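Local coordinates for time interval measuring enzyme TIME (Bombyx mori, PDB 2E47), which serves as a copper- and zinc-binding clock protein that measures time intervals and, as a Cu-Zn superoxide dismutase family member, probably converts superoxide to hydrogen peroxide and oxygen, at the interface of chains A and B. Residues are numbered along the deposited sequence; one frame, centred on the assembly and turned at random. Chains: chain A/B, Time interval measuring enzyme TIME.

The interface of chains A and B. Residues chain A 54-58, 118; chain B 11, 13, 154-156.
A:Asp56 lies over the side chains of B:Ile11 and B:Leu156, a compact example of a carboxylate of which one oxygen, OD1, is held by its own loop while the group rests on methyls of the partner subunit. With CG anti to the backbone N (chi1 176°), A:Asp56 lays its carboxylate across both aliphatic groups, crossing each obliquely, with OD2 toward B:Leu156 CD1 and OD1 toward the CG2 and CD1 methyls of B:Ile11. CD1 of B:Leu156 approaches OD2 of A:Asp56 at 3.2 Å, and the CG2 methyl of B:Ile11 meets the A:Asp56 CA at 3.7 Å.

The carboxylate is fixed from its own side. OD1 accepts two bonds: the hydroxyl OG of A:Ser58 reaches its syn lone pair at 2.7 Å, and the backbone N of A:Ser58 comes to the anti side at 3.0 Å, 31° out of the carboxylate plane. This double grip restrains rotation of the group and probably helps to hold the 56–58 turn. A:Ser58 in turn meets chain B, where the CG2 branch of B:Val13 touches its CA at 3.6 Å and the CD1 tip of B:Ile11 faces its CB.

Two backbone bonds cross beside it. A:Gly55 N donates to B:Ile155 O at 2.9 Å. B:Ile155 N in turn donates to A:Gly118 O at 2.8 Å, so B:Ile155 is held through both its amide and its carbonyl. Alongside, the A:Lys54 chain, bent at chi2 (-37°), runs by the C-terminal carboxylate of B:Leu156, past its atom O. The side-chain amino nitrogen NZ of A:Lys54 lies 3.9 Å from B:Leu156 O, too far for a hydrogen bond to that atom, though charge attraction to the chain terminus may contribute.

In the fold, the A:54–58 loop links strand 45-52 to the 3-10 helix 60-64, which carries the disulfide cysteine A:Cys61, and A:Gly118 precedes strand 120-124. They receive B strand 9-15 and the C-terminal strand 154-155. The two-fold symmetric interface, repeated with chains exchanged, probably corresponds to the homodimer typical of Cu-Zn superoxide dismutases.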
loop_
_atom_site.group_PDB
_atom_site.type_symbol
_atom_site.label_atom_id
_atom_site.label_comp_id
_atom_site.label_asym_id
_atom_site.label_seq_id
_atom_site.Cartn_x
_atom_site.Cartn_y
_atom_site.Cartn_z
ATOM N N LYS A 54 -5.799 -3.458 8.243
ATOM C CA LYS A 54 -5.300 -2.120 7.991
ATOM C C LYS A 54 -3.989 -2.199 7.170
ATOM O O LYS A 54 -3.158 -3.115 7.374
ATOM C CB LYS A 54 -4.959 -1.485 9.322
ATOM C CG LYS A 54 -6.150 -1.202 10.289
ATOM C CD LYS A 54 -7.327 -0.765 9.513
ATOM C CE LYS A 54 -8.493 -0.333 10.434
ATOM N NZ LYS A 54 -9.540 0.440 9.649
ATOM N N GLY A 55 -3.762 -1.225 6.311
ATOM C CA GLY A 55 -2.510 -1.162 5.493
ATOM C C GLY A 55 -1.590 -0.150 6.119
ATOM O O GLY A 55 -0.995 0.695 5.456
ATOM N N ASP A 56 -1.482 -0.274 7.434
ATOM C CA ASP A 56 -0.786 0.675 8.303
ATOM C C ASP A 56 0.480 -0.009 8.845
ATOM O O ASP A 56 0.420 -0.900 9.717
ATOM C CB ASP A 56 -1.689 1.049 9.465
ATOM C CG ASP A 56 -0.992 1.958 10.462
ATOM O OD1 ASP A 56 0.187 2.356 10.242
ATOM O OD2 ASP A 56 -1.594 2.278 11.484
ATOM N N LEU A 57 1.610 0.428 8.314
ATOM C CA LEU A 57 2.902 -0.154 8.605
ATOM C C LEU A 57 3.731 0.724 9.566
ATOM O O LEU A 57 4.933 0.504 9.710
ATOM C CB LEU A 57 3.668 -0.384 7.268
ATOM C CG LEU A 57 3.582 -1.709 6.473
ATOM C CD1 LEU A 57 2.279 -2.472 6.582
ATOM C CD2 LEU A 57 3.997 -1.496 5.020
ATOM N N SER A 58 3.087 1.716 10.194
ATOM C CA SER A 58 3.746 2.651 11.087
ATOM C C SER A 58 4.280 1.995 12.340
ATOM O O SER A 58 5.264 2.414 12.862
ATOM C CB SER A 58 2.845 3.835 11.426
ATOM O OG SER A 58 1.725 3.451 12.210
ATOM N N GLY A 118 -5.327 -1.435 -0.406
ATOM C CA GLY A 118 -5.008 -0.597 0.745
ATOM C C GLY A 118 -4.945 -1.393 2.020
ATOM O O GLY A 118 -4.653 -0.817 3.075
ATOM N N ILE B 11 -2.960 6.038 5.563
ATOM C CA ILE B 11 -1.605 6.312 5.946
ATOM C C ILE B 11 -0.585 5.766 4.897
ATOM O O ILE B 11 -0.830 4.740 4.308
ATOM C CB ILE B 11 -1.306 5.717 7.367
ATOM C CG1 ILE B 11 0.078 6.107 7.835
ATOM C CG2 ILE B 11 -1.484 4.202 7.352
ATOM C CD1 ILE B 11 0.302 6.011 9.408
ATOM N N VAL B 13 3.707 5.045 4.893
ATOM C CA VAL B 13 4.930 5.003 5.691
ATOM C C VAL B 13 6.183 5.037 4.811
ATOM O O VAL B 13 6.297 4.293 3.826
ATOM C CB VAL B 13 4.945 3.726 6.605
ATOM C CG1 VAL B 13 6.293 3.530 7.301
ATOM C CG2 VAL B 13 3.881 3.866 7.691
ATOM N N GLY B 154 -2.131 3.161 2.441
ATOM C CA GLY B 154 -2.982 2.085 2.950
ATOM C C GLY B 154 -4.061 2.593 3.906
ATOM O O GLY B 154 -3.925 3.634 4.535
ATOM N N ILE B 155 -5.090 1.800 4.057
ATOM C CA ILE B 155 -6.187 2.106 4.936
ATOM C C ILE B 155 -5.747 2.161 6.402
ATOM O O ILE B 155 -4.999 1.300 6.902
ATOM C CB ILE B 155 -7.289 1.065 4.756
ATOM C CG1 ILE B 155 -7.856 1.194 3.358
ATOM C CG2 ILE B 155 -8.335 1.177 5.891
ATOM C CD1 ILE B 155 -8.923 0.188 3.026
ATOM N N LEU B 156 -6.184 3.204 7.084
ATOM C CA LEU B 156 -5.783 3.438 8.459
ATOM C C LEU B 156 -6.862 3.078 9.451
ATOM O O LEU B 156 -6.511 2.776 10.615
ATOM C CB LEU B 156 -5.343 4.891 8.685
ATOM C CG LEU B 156 -4.847 5.216 10.074
ATOM C CD1 LEU B 156 -3.633 4.397 10.297
ATOM C CD2 LEU B 156 -4.511 6.709 10.205
#